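PDB 4UXD: 2-dehydro-3-deoxy-d-gluconate/2-dehydro-3-deoxy-phosphogluconate aldolase from Picrophilus torridus, which is an aldolase of the dihydrodipicolinate synthetase family, built as a parallel alpha/beta barrel and assembled from four chains. Local coordinates for residues A[131-143]-A[161-175]. Residues are numbered along the deposited sequence; the frame is centred on the assembly and turned at random.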
ATOM      1  N   LEU A 131       6.336  -3.321 -13.491  1.00 28.58           N
ATOM      2  CA  LEU A 131       7.687  -3.603 -13.965  1.00 24.25           C
ATOM      3  C   LEU A 131       8.746  -3.404 -12.897  1.00 23.61           C
ATOM      4  O   LEU A 131       8.660  -2.472 -12.100  1.00 22.07           O
ATOM      5  CB  LEU A 131       8.031  -2.708 -15.151  1.00 28.08           C
ATOM      6  CG  LEU A 131       7.166  -2.799 -16.398  1.00 24.65           C
ATOM      7  CD1 LEU A 131       7.638  -1.740 -17.391  1.00 28.06           C
ATOM      8  CD2 LEU A 131       7.202  -4.191 -17.009  1.00 21.08           C
ATOM      9  N   ASN A 132       9.755  -4.276 -12.906  1.00 24.74           N
ATOM     10  CA  ASN A 132      10.976  -4.064 -12.134  1.00 19.88           C
ATOM     11  C   ASN A 132      11.919  -3.093 -12.879  1.00 25.56           C
ATOM     12  O   ASN A 132      11.577  -2.587 -13.955  1.00 25.37           O
ATOM     13  CB  ASN A 132      11.678  -5.400 -11.866  1.00 19.19           C
ATOM     14  CG  ASN A 132      12.093  -6.129 -13.156  1.00 33.42           C
ATOM     15  OD1 ASN A 132      12.207  -5.526 -14.223  1.00 40.29           O
ATOM     16  ND2 ASN A 132      12.326  -7.431 -13.054  1.00 25.29           N
ATOM     17  N   GLN A 133      13.113  -2.864 -12.341  1.00 25.16           N
ATOM     18  CA  GLN A 133      14.047  -1.912 -12.941  1.00 25.45           C
ATOM     19  C   GLN A 133      14.797  -2.433 -14.195  1.00 24.44           C
ATOM     20  O   GLN A 133      15.217  -1.641 -15.027  1.00 19.41           O
ATOM     21  CB  GLN A 133      15.071  -1.460 -11.887  1.00 22.95           C
ATOM     22  CG  GLN A 133      14.479  -0.734 -10.691  1.00 21.49           C
ATOM     23  CD  GLN A 133      13.582   0.448 -11.065  1.00 21.00           C
ATOM     24  OE1 GLN A 133      14.044   1.467 -11.565  1.00 21.09           O
ATOM     25  NE2 GLN A 133      12.293   0.313 -10.800  1.00 24.26           N
ATOM     26  N   GLU A 134      14.977  -3.745 -14.339  1.00 32.01           N
ATOM     27  CA  GLU A 134      15.645  -4.282 -15.531  1.00 29.83           C
ATOM     28  C   GLU A 134      14.774  -4.040 -16.788  1.00 35.48           C
ATOM     29  O   GLU A 134      15.266  -3.644 -17.853  1.00 28.20           O
ATOM     30  CB  GLU A 134      15.944  -5.773 -15.348  1.00 41.44           C
ATOM     31  CG  GLU A 134      16.742  -6.441 -16.485  1.00 58.72           C
ATOM     32  CD  GLU A 134      18.200  -5.985 -16.560  1.00 75.71           C
ATOM     33  OE1 GLU A 134      19.000  -6.374 -15.676  1.00 70.57           O
ATOM     34  OE2 GLU A 134      18.553  -5.252 -17.516  1.00 74.37           O
ATOM     35  N   ALA A 135      13.472  -4.257 -16.650  1.00 24.66           N
ATOM     36  CA  ALA A 135      12.549  -4.055 -17.751  1.00 23.89           C
ATOM     37  C   ALA A 135      12.510  -2.586 -18.138  1.00 26.88           C
ATOM     38  O   ALA A 135      12.503  -2.216 -19.331  1.00 19.36           O
ATOM     39  CB  ALA A 135      11.166  -4.538 -17.370  1.00 20.35           C
ATOM     40  N   ILE A 136      12.483  -1.748 -17.112  1.00 25.30           N
ATOM     41  CA  ILE A 136      12.412  -0.312 -17.301  1.00 22.87           C
ATOM     42  C   ILE A 136      13.692   0.156 -17.961  1.00 27.40           C
ATOM     43  O   ILE A 136      13.659   0.924 -18.927  1.00 21.97           O
ATOM     44  CB  ILE A 136      12.184   0.411 -15.963  1.00 20.25           C
ATOM     45  CG1 ILE A 136      10.724   0.238 -15.534  1.00 16.01           C
ATOM     46  CG2 ILE A 136      12.558   1.894 -16.061  1.00 17.41           C
ATOM     47  CD1 ILE A 136      10.472   0.511 -14.068  1.00 19.28           C
ATOM     48  N   TYR A 137      14.823  -0.323 -17.447  1.00 30.31           N
ATOM     49  CA  TYR A 137      16.111   0.007 -18.036  1.00 26.42           C
ATOM     50  C   TYR A 137      16.144  -0.374 -19.521  1.00 22.31           C
ATOM     51  O   TYR A 137      16.320   0.490 -20.372  1.00 22.06           O
ATOM     52  CB  TYR A 137      17.241  -0.686 -17.289  1.00 28.48           C
ATOM     53  CG  TYR A 137      18.547  -0.530 -17.993  1.00 38.35           C
ATOM     54  CD1 TYR A 137      19.287   0.637 -17.866  1.00 44.82           C
ATOM     55  CD2 TYR A 137      19.029  -1.530 -18.823  1.00 46.20           C
ATOM     56  CE1 TYR A 137      20.479   0.797 -18.537  1.00 49.82           C
ATOM     57  CE2 TYR A 137      20.216  -1.380 -19.495  1.00 47.83           C
ATOM     58  CZ  TYR A 137      20.935  -0.216 -19.355  1.00 54.32           C
ATOM     59  OH  TYR A 137      22.124  -0.062 -20.018  1.00 67.34           O
ATOM     60  N   HIS A 138      15.944  -1.654 -19.824  1.00 17.67           N
ATOM     61  CA  HIS A 138      15.983  -2.130 -21.199  1.00 31.30           C
ATOM     62  C   HIS A 138      15.025  -1.340 -22.121  1.00 30.60           C
ATOM     63  O   HIS A 138      15.315  -1.095 -23.290  1.00 26.99           O
ATOM     64  CB  HIS A 138      15.662  -3.627 -21.245  1.00 21.93           C
ATOM     65  CG  HIS A 138      15.781  -4.222 -22.611  1.00 35.81           C
ATOM     66  ND1 HIS A 138      15.105  -5.363 -22.986  1.00 54.04           N
ATOM     67  CD2 HIS A 138      16.491  -3.833 -23.695  1.00 50.37           C
ATOM     68  CE1 HIS A 138      15.397  -5.651 -24.244  1.00 56.55           C
ATOM     69  NE2 HIS A 138      16.233  -4.735 -24.700  1.00 46.85           N
ATOM     70  N   TYR A 139      13.901  -0.908 -21.581  1.00 26.57           N
ATOM     71  CA  TYR A 139      12.957  -0.129 -22.363  1.00 26.79           C
ATOM     72  C   TYR A 139      13.518   1.269 -22.730  1.00 28.41           C
ATOM     73  O   TYR A 139      13.474   1.674 -23.900  1.00 20.49           O
ATOM     74  CB  TYR A 139      11.665  -0.032 -21.581  1.00 19.89           C
ATOM     75  CG  TYR A 139      10.616   0.866 -22.140  1.00 23.88           C
ATOM     76  CD1 TYR A 139       9.713   0.406 -23.083  1.00 24.74           C
ATOM     77  CD2 TYR A 139      10.489   2.172 -21.680  1.00 27.57           C
ATOM     78  CE1 TYR A 139       8.723   1.227 -23.575  1.00 23.34           C
ATOM     79  CE2 TYR A 139       9.509   3.002 -22.164  1.00 28.14           C
ATOM     80  CZ  TYR A 139       8.628   2.526 -23.113  1.00 30.98           C
ATOM     81  OH  TYR A 139       7.643   3.356 -23.580  1.00 36.71           O
ATOM     82  N   TYR A 140      14.064   1.988 -21.749  1.00 20.95           N
ATOM     83  CA  TYR A 140      14.754   3.252 -22.023  1.00 23.46           C
ATOM     84  C   TYR A 140      15.988   3.033 -22.905  1.00 30.22           C
ATOM     85  O   TYR A 140      16.335   3.873 -23.733  1.00 24.23           O
ATOM     86  CB  TYR A 140      15.178   3.950 -20.726  1.00 19.92           C
ATOM     87  CG  TYR A 140      14.085   4.757 -20.068  1.00 19.72           C
ATOM     88  CD1 TYR A 140      13.888   6.095 -20.385  1.00 14.23           C
ATOM     89  CD2 TYR A 140      13.244   4.173 -19.134  1.00 20.27           C
ATOM     90  CE1 TYR A 140      12.893   6.826 -19.783  1.00 20.10           C
ATOM     91  CE2 TYR A 140      12.245   4.893 -18.522  1.00 22.85           C
ATOM     92  CZ  TYR A 140      12.067   6.217 -18.841  1.00 25.53           C
ATOM     93  OH  TYR A 140      11.051   6.914 -18.210  1.00 17.67           O
ATOM     94  N   LYS A 141      16.645   1.898 -22.716  1.00 25.86           N
ATOM     95  CA  LYS A 141      17.823   1.553 -23.495  1.00 29.22           C
ATOM     96  C   LYS A 141      17.505   1.506 -24.995  1.00 37.26           C
ATOM     97  O   LYS A 141      18.139   2.191 -25.808  1.00 28.51           O
ATOM     98  CB  LYS A 141      18.373   0.205 -23.015  1.00 29.44           C
ATOM     99  CG  LYS A 141      19.666  -0.250 -23.670  1.00 46.08           C
ATOM    100  CD  LYS A 141      20.503  -1.034 -22.656  1.00 58.62           C
ATOM    101  CE  LYS A 141      21.590  -1.920 -23.268  1.00 59.23           C
ATOM    102  NZ  LYS A 141      21.384  -2.249 -24.699  1.00 66.91           N
ATOM    103  N   GLU A 142      16.510   0.700 -25.349  1.00 28.58           N
ATOM    104  CA  GLU A 142      16.141   0.500 -26.735  1.00 28.53           C
ATOM    105  C   GLU A 142      15.739   1.818 -27.374  1.00 36.46           C
ATOM    106  O   GLU A 142      16.016   2.075 -28.547  1.00 38.08           O
ATOM    107  CB  GLU A 142      14.989  -0.499 -26.829  1.00 36.15           C
ATOM    108  CG  GLU A 142      14.879  -1.216 -28.162  1.00 51.77           C
ATOM    109  CD  GLU A 142      15.416  -2.638 -28.100  1.00 71.81           C
ATOM    110  OE1 GLU A 142      16.403  -2.872 -27.364  1.00 73.06           O
ATOM    111  OE2 GLU A 142      14.837  -3.522 -28.774  1.00 65.36           O
ATOM    112  N   ILE A 143      15.083   2.656 -26.581  1.00 32.24           N
ATOM    113  CA  ILE A 143      14.522   3.893 -27.085  1.00 33.41           C
ATOM    114  C   ILE A 143      15.632   4.934 -27.309  1.00 38.11           C
ATOM    115  O   ILE A 143      15.746   5.520 -28.392  1.00 31.51           O
ATOM    116  CB  ILE A 143      13.449   4.419 -26.113  1.00 29.05           C
ATOM    117  CG1 ILE A 143      12.212   3.532 -26.180  1.00 29.01           C
ATOM    118  CG2 ILE A 143      13.041   5.831 -26.446  1.00 27.62           C
ATOM    119  CD1 ILE A 143      11.253   3.682 -25.004  1.00 20.31           C
ATOM    120  N   ASN A 161       5.010   2.809 -13.142  1.00 19.69           N
ATOM    121  CA  ASN A 161       6.131   2.176 -12.460  1.00 17.96           C
ATOM    122  C   ASN A 161       7.187   3.202 -12.110  1.00 18.44           C
ATOM    123  O   ASN A 161       7.535   4.043 -12.944  1.00 17.55           O
ATOM    124  CB  ASN A 161       6.762   1.095 -13.325  1.00 16.30           C
ATOM    125  CG  ASN A 161       5.806  -0.011 -13.664  1.00 17.08           C
ATOM    126  OD1 ASN A 161       5.436  -0.797 -12.807  1.00 18.67           O
ATOM    127  ND2 ASN A 161       5.406  -0.089 -14.932  1.00 17.90           N
ATOM    128  N   LYS A 162       7.687   3.134 -10.880  1.00 15.31           N
ATOM    129  CA  LYS A 162       8.747   4.027 -10.426  1.00 21.07           C
ATOM    130  C   LYS A 162      10.038   3.703 -11.153  1.00 19.14           C
ATOM    131  O   LYS A 162      10.262   2.557 -11.530  1.00 12.02           O
ATOM    132  CB  LYS A 162       8.969   3.905  -8.919  1.00 24.09           C
ATOM    133  CG  LYS A 162       9.577   2.582  -8.465  1.00 23.69           C
ATOM    134  CD  LYS A 162       9.607   2.493  -6.944  1.00 40.20           C
ATOM    135  CE  LYS A 162      10.103   1.142  -6.429  1.00 40.53           C
ATOM    136  NZ  LYS A 162      11.544   0.874  -6.694  1.00 38.86           N
ATOM    137  N   ILE A 163      10.872   4.713 -11.367  1.00 16.48           N
ATOM    138  CA  ILE A 163      12.231   4.469 -11.856  1.00 26.16           C
ATOM    139  C   ILE A 163      13.192   4.879 -10.732  1.00 14.55           C
ATOM    140  O   ILE A 163      13.145   6.005 -10.237  1.00 17.14           O
ATOM    141  CB  ILE A 163      12.519   5.228 -13.205  1.00 18.07           C
ATOM    142  CG1 ILE A 163      13.954   4.963 -13.677  1.00 17.72           C
ATOM    143  CG2 ILE A 163      12.197   6.724 -13.082  1.00 12.21           C
ATOM    144  CD1 ILE A 163      14.338   5.690 -14.957  1.00 16.21           C
ATOM    145  N   ASP A 164      14.023   3.946 -10.289  1.00 12.78           N
ATOM    146  CA  ASP A 164      14.919   4.217  -9.159  1.00 18.39           C
ATOM    147  C   ASP A 164      15.993   5.213  -9.567  1.00 20.26           C
ATOM    148  O   ASP A 164      16.377   5.264 -10.735  1.00 20.64           O
ATOM    149  CB  ASP A 164      15.589   2.942  -8.648  1.00 21.97           C
ATOM    150  CG  ASP A 164      14.615   1.964  -8.052  1.00 27.19           C
ATOM    151  OD1 ASP A 164      13.483   2.380  -7.713  1.00 26.79           O
ATOM    152  OD2 ASP A 164      14.983   0.775  -7.923  1.00 21.16           O
ATOM    153  N   PRO A 165      16.483   6.004  -8.610  1.00 19.87           N
ATOM    154  CA  PRO A 165      17.627   6.886  -8.864  1.00 24.00           C
ATOM    155  C   PRO A 165      18.836   6.189  -9.495  1.00 24.73           C
ATOM    156  O   PRO A 165      19.500   6.760 -10.355  1.00 25.70           O
ATOM    157  CB  PRO A 165      17.979   7.391  -7.474  1.00 11.38           C
ATOM    158  CG  PRO A 165      16.700   7.352  -6.741  1.00 22.94           C
ATOM    159  CD  PRO A 165      15.936   6.196  -7.256  1.00 19.34           C
ATOM    160  N   GLU A 166      19.129   4.980  -9.047  1.00 26.21           N
ATOM    161  CA  GLU A 166      20.229   4.206  -9.597  1.00 24.21           C
ATOM    162  C   GLU A 166      20.036   3.994 -11.083  1.00 27.49           C
ATOM    163  O   GLU A 166      20.971   4.146 -11.863  1.00 33.24           O
ATOM    164  CB  GLU A 166      20.334   2.854  -8.887  1.00 33.54           C
ATOM    165  CG  GLU A 166      21.428   1.934  -9.410  1.00 41.36           C
ATOM    166  CD  GLU A 166      22.833   2.437  -9.104  1.00 55.54           C
ATOM    167  OE1 GLU A 166      23.003   3.225  -8.142  1.00 55.78           O
ATOM    168  OE2 GLU A 166      23.772   2.034  -9.827  1.00 58.79           O
ATOM    169  N   THR A 167      18.817   3.635 -11.465  1.00 24.17           N
ATOM    170  CA  THR A 167      18.504   3.363 -12.855  1.00 25.51           C
ATOM    171  C   THR A 167      18.658   4.626 -13.705  1.00 25.33           C
ATOM    172  O   THR A 167      18.997   4.551 -14.892  1.00 27.60           O
ATOM    173  CB  THR A 167      17.063   2.795 -12.991  1.00 25.15           C
ATOM    174  OG1 THR A 167      16.901   1.692 -12.089  1.00 24.88           O
ATOM    175  CG2 THR A 167      16.771   2.333 -14.418  1.00 16.58           C
ATOM    176  N   VAL A 168      18.420   5.788 -13.102  1.00 16.07           N
ATOM    177  CA  VAL A 168      18.520   7.030 -13.841  1.00 25.17           C
ATOM    178  C   VAL A 168      20.000   7.367 -14.028  1.00 30.98           C
ATOM    179  O   VAL A 168      20.420   7.785 -15.110  1.00 22.33           O
ATOM    180  CB  VAL A 168      17.801   8.177 -13.137  1.00 27.64           C
ATOM    181  CG1 VAL A 168      17.832   9.420 -14.002  1.00 31.22           C
ATOM    182  CG2 VAL A 168      16.373   7.801 -12.849  1.00 30.49           C
ATOM    183  N   LYS A 169      20.775   7.170 -12.963  1.00 32.52           N
ATOM    184  CA  LYS A 169      22.225   7.314 -13.000  1.00 32.09           C
ATOM    185  C   LYS A 169      22.825   6.466 -14.112  1.00 33.30           C
ATOM    186  O   LYS A 169      23.579   6.967 -14.947  1.00 36.98           O
ATOM    187  CB  LYS A 169      22.833   6.916 -11.660  1.00 31.15           C
ATOM    188  CG  LYS A 169      24.335   6.989 -11.608  1.00 27.82           C
ATOM    189  CD  LYS A 169      24.842   6.862 -10.175  1.00 48.61           C
ATOM    190  CE  LYS A 169      24.383   5.569  -9.494  1.00 59.85           C
ATOM    191  NZ  LYS A 169      24.936   5.423  -8.103  1.00 66.01           N
ATOM    192  N   ASN A 170      22.479   5.186 -14.137  1.00 30.67           N
ATOM    193  CA  ASN A 170      22.986   4.303 -15.176  1.00 31.56           C
ATOM    194  C   ASN A 170      22.695   4.830 -16.576  1.00 31.82           C
ATOM    195  O   ASN A 170      23.600   4.934 -17.397  1.00 36.58           O
ATOM    196  CB  ASN A 170      22.401   2.901 -15.022  1.00 33.68           C
ATOM    197  CG  ASN A 170      23.035   2.127 -13.884  1.00 47.77           C
ATOM    198  OD1 ASN A 170      24.112   2.484 -13.398  1.00 37.16           O
ATOM    199  ND2 ASN A 170      22.376   1.052 -13.460  1.00 49.77           N
ATOM    200  N   LEU A 171      21.437   5.160 -16.851  1.00 32.92           N
ATOM    201  CA  LEU A 171      21.065   5.650 -18.170  1.00 35.72           C
ATOM    202  C   LEU A 171      21.786   6.955 -18.487  1.00 36.37           C
ATOM    203  O   LEU A 171      22.106   7.247 -19.655  1.00 32.46           O
ATOM    204  CB  LEU A 171      19.555   5.862 -18.262  1.00 31.46           C
ATOM    205  CG  LEU A 171      18.659   4.634 -18.248  1.00 26.20           C
ATOM    206  CD1 LEU A 171      17.259   5.068 -17.841  1.00 29.44           C
ATOM    207  CD2 LEU A 171      18.644   3.960 -19.615  1.00 26.09           C
ATOM    208  N   LYS A 172      22.025   7.736 -17.439  1.00 33.94           N
ATOM    209  CA  LYS A 172      22.679   9.022 -17.582  1.00 38.39           C
ATOM    210  C   LYS A 172      24.029   8.831 -18.265  1.00 39.63           C
ATOM    211  O   LYS A 172      24.306   9.431 -19.312  1.00 36.78           O
ATOM    212  CB  LYS A 172      22.853   9.695 -16.216  1.00 29.76           C
ATOM    213  CG  LYS A 172      23.345  11.137 -16.303  1.00 37.18           C
ATOM    214  CD  LYS A 172      23.682  11.679 -14.930  1.00 40.71           C
ATOM    215  CE  LYS A 172      24.642  12.846 -15.010  1.00 41.93           C
ATOM    216  NZ  LYS A 172      24.896  13.426 -13.658  1.00 44.92           N
ATOM    217  N   SER A 173      24.846   7.962 -17.681  1.00 31.96           N
ATOM    218  CA  SER A 173      26.202   7.736 -18.167  1.00 30.43           C
ATOM    219  C   SER A 173      26.240   7.051 -19.528  1.00 36.33           C
ATOM    220  O   SER A 173      27.176   7.260 -20.289  1.00 65.13           O
ATOM    221  CB  SER A 173      26.995   6.907 -17.155  1.00 34.06           C
ATOM    222  OG  SER A 173      26.419   5.631 -16.967  1.00 32.64           O
ATOM    223  N   GLU A 174      25.227   6.247 -19.841  1.00 40.13           N
ATOM    224  CA  GLU A 174      25.210   5.466 -21.085  1.00 36.14           C
ATOM    225  C   GLU A 174      24.636   6.239 -22.284  1.00 38.70           C
ATOM    226  O   GLU A 174      24.808   5.820 -23.430  1.00 36.61           O
ATOM    227  CB  GLU A 174      24.414   4.177 -20.867  1.00 31.36           C
ATOM    228  CG  GLU A 174      24.528   3.143 -21.974  1.00 44.35           C
ATOM    229  CD  GLU A 174      23.777   1.846 -21.655  1.00 62.38           C
ATOM    230  OE1 GLU A 174      23.331   1.684 -20.496  1.00 49.17           O
ATOM    231  OE2 GLU A 174      23.629   0.994 -22.565  1.00 59.97           O
ATOM    232  N   PHE A 175      23.955   7.355 -22.029  1.00 37.62           N
ATOM    233  CA  PHE A 175      23.397   8.171 -23.109  1.00 34.88           C
ATOM    234  C   PHE A 175      23.440   9.630 -22.734  1.00 30.42           C
ATOM    235  O   PHE A 175      22.744  10.072 -21.821  1.00 39.92           O
ATOM    236  CB  PHE A 175      21.956   7.759 -23.443  1.00 35.31           C
ATOM    237  CG  PHE A 175      21.797   6.296 -23.712  1.00 34.79           C
ATOM    238  CD1 PHE A 175      22.100   5.771 -24.956  1.00 32.39           C
ATOM    239  CD2 PHE A 175      21.356   5.440 -22.713  1.00 40.54           C
ATOM    240  CE1 PHE A 175      21.962   4.415 -25.203  1.00 37.10           C
ATOM    241  CE2 PHE A 175      21.216   4.078 -22.951  1.00 34.14           C
ATOM    242  CZ  PHE A 175      21.519   3.567 -24.198  1.00 34.80           C
TER
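The side-chain amide of Gln-133, in the first turn of helix 133-143, reaches the loop leading into helix 165-174 and the helix's first turn, and makes three hydrogen bonds. Its OE1 accepts two of them: Thr-167 OG1 lies in the amide plane on a lone pair, 2.9 Å from Gln-133 OE1, while Asp-164 N comes from above that plane, 2.8 Å from the same oxygen and almost straight (178°). Gln-133 NE2 donates, in its own amide plane, to Lys-162 O at 3.1 Å. With both ends tied, the amide is fixed in rotation; a bend at chi2 folds it over the Asp-164 carboxylate, the two planes stacked 16° apart. Lys-162 NZ forms a salt bridge with the same carboxylate, at the syn lone pair of Asp-164 OD1. A second polar link lies at the loops: Leu-131 N donates to Asn-161 OD1 at 2.8 Å, above the plane of the carbonyl, and the buried Asn-161 amide is further held by Pro-126 O and Ile-129 O.

Apolar contact continues down the helices. Leu-171 puts CD2 against Tyr-140 CB (3.6 Å) and Tyr-137 CD1 (3.8 Å), so that one methyl touches both tyrosines. Nearer the loops, Ile-136 CG2 meets Ile-163 CG1 at 4.1 Å, and Ile-136 CD1 rests against Asn-161 CB. Toward the C-terminal ends of the helices, the Glu-174 carboxylate lies close to Tyr-137 OH and Lys-141, but its placement is doubtful.

The two helices run side by side, 26° apart, as successive outer helices of the barrel, with strand 150-155 between them in sequence. Tyr-140, Ile-163 and Leu-171 all pack on Ile-153 of that strand, helix 103-115 flanks helix 133-143, and helix 188-195 flanks helix 165-174.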